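Local coordinates for dTDP-glucose 4,6-dehydratase (Klebsiella pneumoniae, PDB 5U4Q), which binds NAD and probably catalyses the dehydration of dTDP-glucose to a 4-keto-6-deoxy sugar, as an extended short-chain dehydrogenase of the epimerase/dehydratase family, at residues Ala11-Gln21 / Lys45-Tyr54. Numbering follows the deposited sequence.
Sequences AAGFIGFHIAQ and KQARLDRLAY. With NAD (nicotinamide-adenine-dinucleotide), chain C.
Ala12 and Lys45 bring their CA atoms to 4.9 Å where the glycine-rich Rossmann loop meets helix 42-50, and the far end of the contact pairs Gln21 of helix 14-25 with Leu52 in the turn following helix 42-50. Such a loop places the N-terminus of the next helix at the dinucleotide diphosphate: here, with Gly13 as N-cap, Ile15 N donates to NAD O1N, and Phe14 N to NAD O1A over 3.0 Å, nearly straight at 174°. Arg48 packs against the peptide between Gly13 and Phe14. Its extended chain lays the guanidinium with one face over Phe14 N and Gly13 C, while NH1 donates to a lone pair of Ala12 O at 2.8 Å; Trp188 O and Gly189 O take NE and NH2. Lys45, stretched past Ala12, reaches ribose O2B with NZ, which also bonds Asn37 O. One turn further along helix 14-25, CG of Phe17 swings anti to its backbone N (chi1 158°), setting a ring face against Arg48 CA, and Leu52 CD2 approaches this ring obliquely, 3.7 Å from CD1. At the Gln21 end water takes over: one molecule accepts from Gln21 NE2 at 2.7 Å and donates to Arg51 O at 2.6 Å, with Tyr54 OH 2.9 Å from the same water.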
loop_
_atom_site.group_PDB
_atom_site.type_symbol
_atom_site.label_atom_id
_atom_site.label_comp_id
_atom_site.label_asym_id
_atom_site.label_seq_id
_atom_site.Cartn_x
_atom_site.Cartn_y
_atom_site.Cartn_z
ATOM N N ALA A 11 -10.131 -17.503 -9.499
ATOM C CA ALA A 11 -11.225 -18.139 -10.236
ATOM C C ALA A 11 -11.932 -19.277 -9.530
ATOM O O ALA A 11 -13.060 -19.600 -9.912
ATOM C CB ALA A 11 -10.695 -18.637 -11.583
ATOM N N ALA A 12 -11.306 -19.869 -8.513
ATOM C CA ALA A 12 -11.975 -20.917 -7.711
ATOM C C ALA A 12 -12.697 -20.323 -6.513
ATOM O O ALA A 12 -13.373 -21.066 -5.776
ATOM C CB ALA A 12 -10.991 -21.966 -7.240
ATOM N N GLY A 13 -12.547 -19.012 -6.328
ATOM C CA GLY A 13 -13.217 -18.295 -5.254
ATOM C C GLY A 13 -14.593 -17.850 -5.657
ATOM O O GLY A 13 -15.026 -18.052 -6.755
ATOM N N PHE A 14 -15.296 -17.219 -4.717
ATOM C CA PHE A 14 -16.673 -16.801 -4.915
ATOM C C PHE A 14 -16.905 -15.894 -6.102
ATOM O O PHE A 14 -17.579 -16.253 -7.057
ATOM C CB PHE A 14 -17.164 -16.145 -3.608
ATOM C CG PHE A 14 -18.547 -15.528 -3.658
ATOM C CD1 PHE A 14 -19.570 -16.039 -4.423
ATOM C CD2 PHE A 14 -18.841 -14.469 -2.790
ATOM C CE1 PHE A 14 -20.844 -15.473 -4.387
ATOM C CE2 PHE A 14 -20.100 -13.905 -2.749
ATOM C CZ PHE A 14 -21.098 -14.401 -3.547
ATOM N N ILE A 15 -16.346 -14.695 -6.043
ATOM C CA ILE A 15 -16.606 -13.730 -7.092
ATOM C C ILE A 15 -15.947 -14.184 -8.408
ATOM O O ILE A 15 -16.579 -14.132 -9.449
ATOM C CB ILE A 15 -16.180 -12.306 -6.668
ATOM C CG1 ILE A 15 -16.945 -11.915 -5.399
ATOM C CG2 ILE A 15 -16.449 -11.312 -7.782
ATOM C CD1 ILE A 15 -16.574 -10.562 -4.866
ATOM N N GLY A 16 -14.689 -14.627 -8.344
ATOM C CA GLY A 16 -13.975 -15.068 -9.559
ATOM C C GLY A 16 -14.663 -16.178 -10.301
ATOM O O GLY A 16 -14.712 -16.166 -11.543
ATOM N N PHE A 17 -15.226 -17.136 -9.567
ATOM C CA PHE A 17 -15.971 -18.216 -10.217
ATOM C C PHE A 17 -17.110 -17.621 -11.055
ATOM O O PHE A 17 -17.287 -17.933 -12.239
ATOM C CB PHE A 17 -16.548 -19.195 -9.189
ATOM C CG PHE A 17 -17.708 -19.971 -9.705
ATOM C CD1 PHE A 17 -17.537 -20.938 -10.696
ATOM C CD2 PHE A 17 -18.987 -19.734 -9.236
ATOM C CE1 PHE A 17 -18.615 -21.632 -11.193
ATOM C CE2 PHE A 17 -20.064 -20.440 -9.725
ATOM C CZ PHE A 17 -19.878 -21.387 -10.714
ATOM N N HIS A 18 -17.923 -16.765 -10.437
ATOM C CA HIS A 18 -19.032 -16.180 -11.146
ATOM C C HIS A 18 -18.650 -15.330 -12.346
ATOM O O HIS A 18 -19.336 -15.374 -13.380
ATOM C CB HIS A 18 -19.926 -15.368 -10.185
ATOM C CG HIS A 18 -20.753 -16.201 -9.268
ATOM N ND1 HIS A 18 -22.031 -16.619 -9.577
ATOM C CD2 HIS A 18 -20.491 -16.661 -8.023
ATOM C CE1 HIS A 18 -22.520 -17.293 -8.547
ATOM N NE2 HIS A 18 -21.608 -17.344 -7.600
ATOM N N ILE A 19 -17.549 -14.591 -12.232
ATOM C CA ILE A 19 -17.088 -13.773 -13.343
ATOM C C ILE A 19 -16.611 -14.698 -14.469
ATOM O O ILE A 19 -16.999 -14.519 -15.617
ATOM C CB ILE A 19 -15.965 -12.794 -12.923
ATOM C CG1 ILE A 19 -16.480 -11.794 -11.871
ATOM C CG2 ILE A 19 -15.399 -12.059 -14.141
ATOM C CD1 ILE A 19 -17.624 -10.969 -12.302
ATOM N N ALA A 20 -15.810 -15.705 -14.123
ATOM C CA ALA A 20 -15.331 -16.640 -15.168
ATOM C C ALA A 20 -16.509 -17.330 -15.862
ATOM O O ALA A 20 -16.545 -17.452 -17.088
ATOM C CB ALA A 20 -14.431 -17.665 -14.553
ATOM N N GLN A 21 -17.489 -17.789 -15.081
ATOM C CA GLN A 21 -18.643 -18.479 -15.658
ATOM C C GLN A 21 -19.404 -17.569 -16.657
ATOM O O GLN A 21 -19.792 -17.997 -17.750
ATOM C CB GLN A 21 -19.574 -18.944 -14.529
ATOM C CG GLN A 21 -20.815 -19.677 -14.989
ATOM C CD GLN A 21 -21.664 -20.080 -13.809
ATOM O OE1 GLN A 21 -22.170 -19.211 -13.039
ATOM N NE2 GLN A 21 -21.818 -21.368 -13.632
ATOM N N LYS A 45 -14.047 -24.723 -3.172
ATOM C CA LYS A 45 -13.290 -24.154 -4.300
ATOM C C LYS A 45 -13.224 -25.142 -5.472
ATOM O O LYS A 45 -13.418 -24.752 -6.618
ATOM C CB LYS A 45 -11.898 -23.720 -3.851
ATOM C CG LYS A 45 -11.928 -22.569 -2.848
ATOM C CD LYS A 45 -10.530 -22.177 -2.395
ATOM C CE LYS A 45 -10.636 -21.038 -1.392
ATOM N NZ LYS A 45 -9.325 -20.530 -0.925
ATOM N N GLN A 46 -12.963 -26.419 -5.184
ATOM C CA GLN A 46 -12.914 -27.389 -6.278
ATOM C C GLN A 46 -14.289 -27.571 -6.910
ATOM O O GLN A 46 -14.392 -27.771 -8.115
ATOM C CB GLN A 46 -12.369 -28.736 -5.835
ATOM C CG GLN A 46 -12.156 -29.682 -7.011
ATOM C CD GLN A 46 -11.104 -29.185 -7.994
ATOM O OE1 GLN A 46 -11.383 -29.011 -9.177
ATOM N NE2 GLN A 46 -9.899 -28.922 -7.496
ATOM N N ALA A 47 -15.352 -27.484 -6.111
ATOM C CA ALA A 47 -16.700 -27.594 -6.663
ATOM C C ALA A 47 -16.975 -26.437 -7.628
ATOM O O ALA A 47 -17.619 -26.616 -8.655
ATOM C CB ALA A 47 -17.769 -27.663 -5.563
ATOM N N ARG A 48 -16.509 -25.231 -7.292
ATOM C CA ARG A 48 -16.695 -24.129 -8.217
ATOM C C ARG A 48 -15.921 -24.380 -9.504
ATOM O O ARG A 48 -16.444 -24.190 -10.589
ATOM C CB ARG A 48 -16.231 -22.825 -7.596
ATOM C CG ARG A 48 -17.033 -22.400 -6.377
ATOM C CD ARG A 48 -16.758 -20.928 -6.068
ATOM N NE ARG A 48 -17.180 -20.482 -4.728
ATOM C CZ ARG A 48 -16.407 -20.445 -3.644
ATOM N NH1 ARG A 48 -15.138 -20.816 -3.672
ATOM N NH2 ARG A 48 -16.896 -19.987 -2.494
ATOM N N LEU A 49 -14.679 -24.811 -9.347
ATOM C CA LEU A 49 -13.804 -25.073 -10.476
ATOM C C LEU A 49 -14.392 -26.152 -11.408
ATOM O O LEU A 49 -14.232 -26.071 -12.629
ATOM C CB LEU A 49 -12.428 -25.441 -9.942
ATOM C CG LEU A 49 -11.292 -25.666 -10.928
ATOM C CD1 LEU A 49 -11.033 -24.441 -11.788
ATOM C CD2 LEU A 49 -10.039 -26.053 -10.157
ATOM N N ASP A 50 -15.104 -27.123 -10.831
ATOM C CA ASP A 50 -15.776 -28.185 -11.621
ATOM C C ASP A 50 -16.865 -27.620 -12.530
ATOM O O ASP A 50 -17.099 -28.140 -13.626
ATOM C CB ASP A 50 -16.380 -29.240 -10.706
ATOM C CG ASP A 50 -15.340 -30.156 -10.106
ATOM O OD1 ASP A 50 -14.159 -30.103 -10.500
ATOM O OD2 ASP A 50 -15.718 -30.939 -9.224
ATOM N N ARG A 51 -17.503 -26.537 -12.088
ATOM C CA ARG A 51 -18.567 -25.890 -12.865
ATOM C C ARG A 51 -18.070 -24.927 -13.929
ATOM O O ARG A 51 -18.863 -24.296 -14.623
ATOM C CB ARG A 51 -19.521 -25.183 -11.927
ATOM C CG ARG A 51 -20.156 -26.166 -10.989
ATOM C CD ARG A 51 -21.050 -25.469 -10.014
ATOM N NE ARG A 51 -22.247 -24.943 -10.651
ATOM C CZ ARG A 51 -23.365 -25.644 -10.796
ATOM N NH1 ARG A 51 -23.430 -26.897 -10.355
ATOM N NH2 ARG A 51 -24.414 -25.096 -11.377
ATOM N N LEU A 52 -16.756 -24.801 -14.029
ATOM C CA LEU A 52 -16.119 -24.019 -15.091
ATOM C C LEU A 52 -15.552 -24.910 -16.193
ATOM O O LEU A 52 -14.761 -24.432 -17.014
ATOM C CB LEU A 52 -15.005 -23.134 -14.551
ATOM C CG LEU A 52 -15.455 -22.071 -13.530
ATOM C CD1 LEU A 52 -14.248 -21.364 -12.985
ATOM C CD2 LEU A 52 -16.396 -21.082 -14.189
ATOM N N ALA A 53 -15.967 -26.176 -16.233
ATOM C CA ALA A 53 -15.498 -27.095 -17.286
ATOM C C ALA A 53 -16.173 -26.724 -18.614
ATOM O O ALA A 53 -17.300 -27.115 -18.883
ATOM C CB ALA A 53 -15.795 -28.554 -16.922
ATOM N N TYR A 54 -15.480 -25.910 -19.392
ATOM C CA TYR A 54 -15.909 -25.487 -20.697
ATOM C C TYR A 54 -14.686 -25.600 -21.597
ATOM O O TYR A 54 -13.561 -25.411 -21.147
ATOM C CB TYR A 54 -16.325 -24.008 -20.690
ATOM C CG TYR A 54 -17.645 -23.679 -20.011
ATOM C CD1 TYR A 54 -17.765 -23.686 -18.626
ATOM C CD2 TYR A 54 -18.757 -23.291 -20.750
ATOM C CE1 TYR A 54 -18.962 -23.355 -18.007
ATOM C CE2 TYR A 54 -19.945 -22.952 -20.140
ATOM C CZ TYR A 54 -20.048 -22.987 -18.769
ATOM O OH TYR A 54 -21.238 -22.663 -18.162
HETATM P PA NAD C . -12.618 -15.802 -2.043
HETATM O O1A NAD C . -13.798 -16.680 -2.204
HETATM O O2A NAD C . -11.652 -16.005 -0.893
HETATM O O5B NAD C . -11.811 -15.822 -3.444
HETATM C C5B NAD C . -10.465 -15.393 -3.607
HETATM C C4B NAD C . -9.684 -16.532 -4.241
HETATM O O4B NAD C . -8.330 -16.049 -4.317
HETATM C C3B NAD C . -9.684 -17.810 -3.414
HETATM O O3B NAD C . -10.263 -18.946 -4.076
HETATM C C2B NAD C . -8.205 -17.992 -3.073
HETATM O O2B NAD C . -7.786 -19.371 -3.075
HETATM C C1B NAD C . -7.465 -17.135 -4.099
HETATM N N9A NAD C . -6.154 -16.657 -3.630
HETATM C C8A NAD C . -5.884 -16.030 -2.462
HETATM N N7A NAD C . -4.579 -15.768 -2.365
HETATM C C5A NAD C . -3.999 -16.212 -3.492
HETATM C C6A NAD C . -2.614 -16.276 -4.002
HETATM N N6A NAD C . -1.589 -15.786 -3.318
HETATM N N1A NAD C . -2.451 -16.839 -5.200
HETATM C C2A NAD C . -3.455 -17.356 -5.923
HETATM N N3A NAD C . -4.738 -17.359 -5.508
HETATM C C4A NAD C . -5.035 -16.799 -4.305
HETATM O O3 NAD C . -13.045 -14.253 -1.908
HETATM P PN NAD C . -14.017 -13.378 -2.848
HETATM O O1N NAD C . -14.384 -14.066 -4.096
HETATM O O2N NAD C . -15.057 -12.820 -1.877
HETATM O O5D NAD C . -13.015 -12.178 -3.160
HETATM C C5D NAD C . -12.629 -11.743 -4.461
HETATM C C4D NAD C . -11.994 -10.373 -4.285
HETATM O O4D NAD C . -13.011 -9.408 -3.930
HETATM C C3D NAD C . -10.904 -10.222 -3.231
HETATM O O3D NAD C . -9.891 -9.369 -3.768
HETATM C C2D NAD C . -11.571 -9.499 -2.085
HETATM O O2D NAD C . -10.665 -8.677 -1.320
HETATM C C1D NAD C . -12.613 -8.656 -2.791
HETATM N N1N NAD C . -13.793 -8.387 -1.946
HETATM C C2N NAD C . -14.791 -9.283 -1.769
HETATM C C3N NAD C . -15.902 -8.992 -0.959
HETATM C C7N NAD C . -17.070 -9.955 -0.707
HETATM O O7N NAD C . -18.080 -9.545 -0.115
HETATM N N7N NAD C . -17.045 -11.251 -1.060
HETATM C C4N NAD C . -15.949 -7.779 -0.310
HETATM C C5N NAD C . -14.912 -6.874 -0.489
HETATM C C6N NAD C . -13.826 -7.199 -1.294
HETATM O O HOH W 1 -21.201 -23.396 -15.329
HETATM O O HOH W 2 -23.375 -22.682 -11.882
#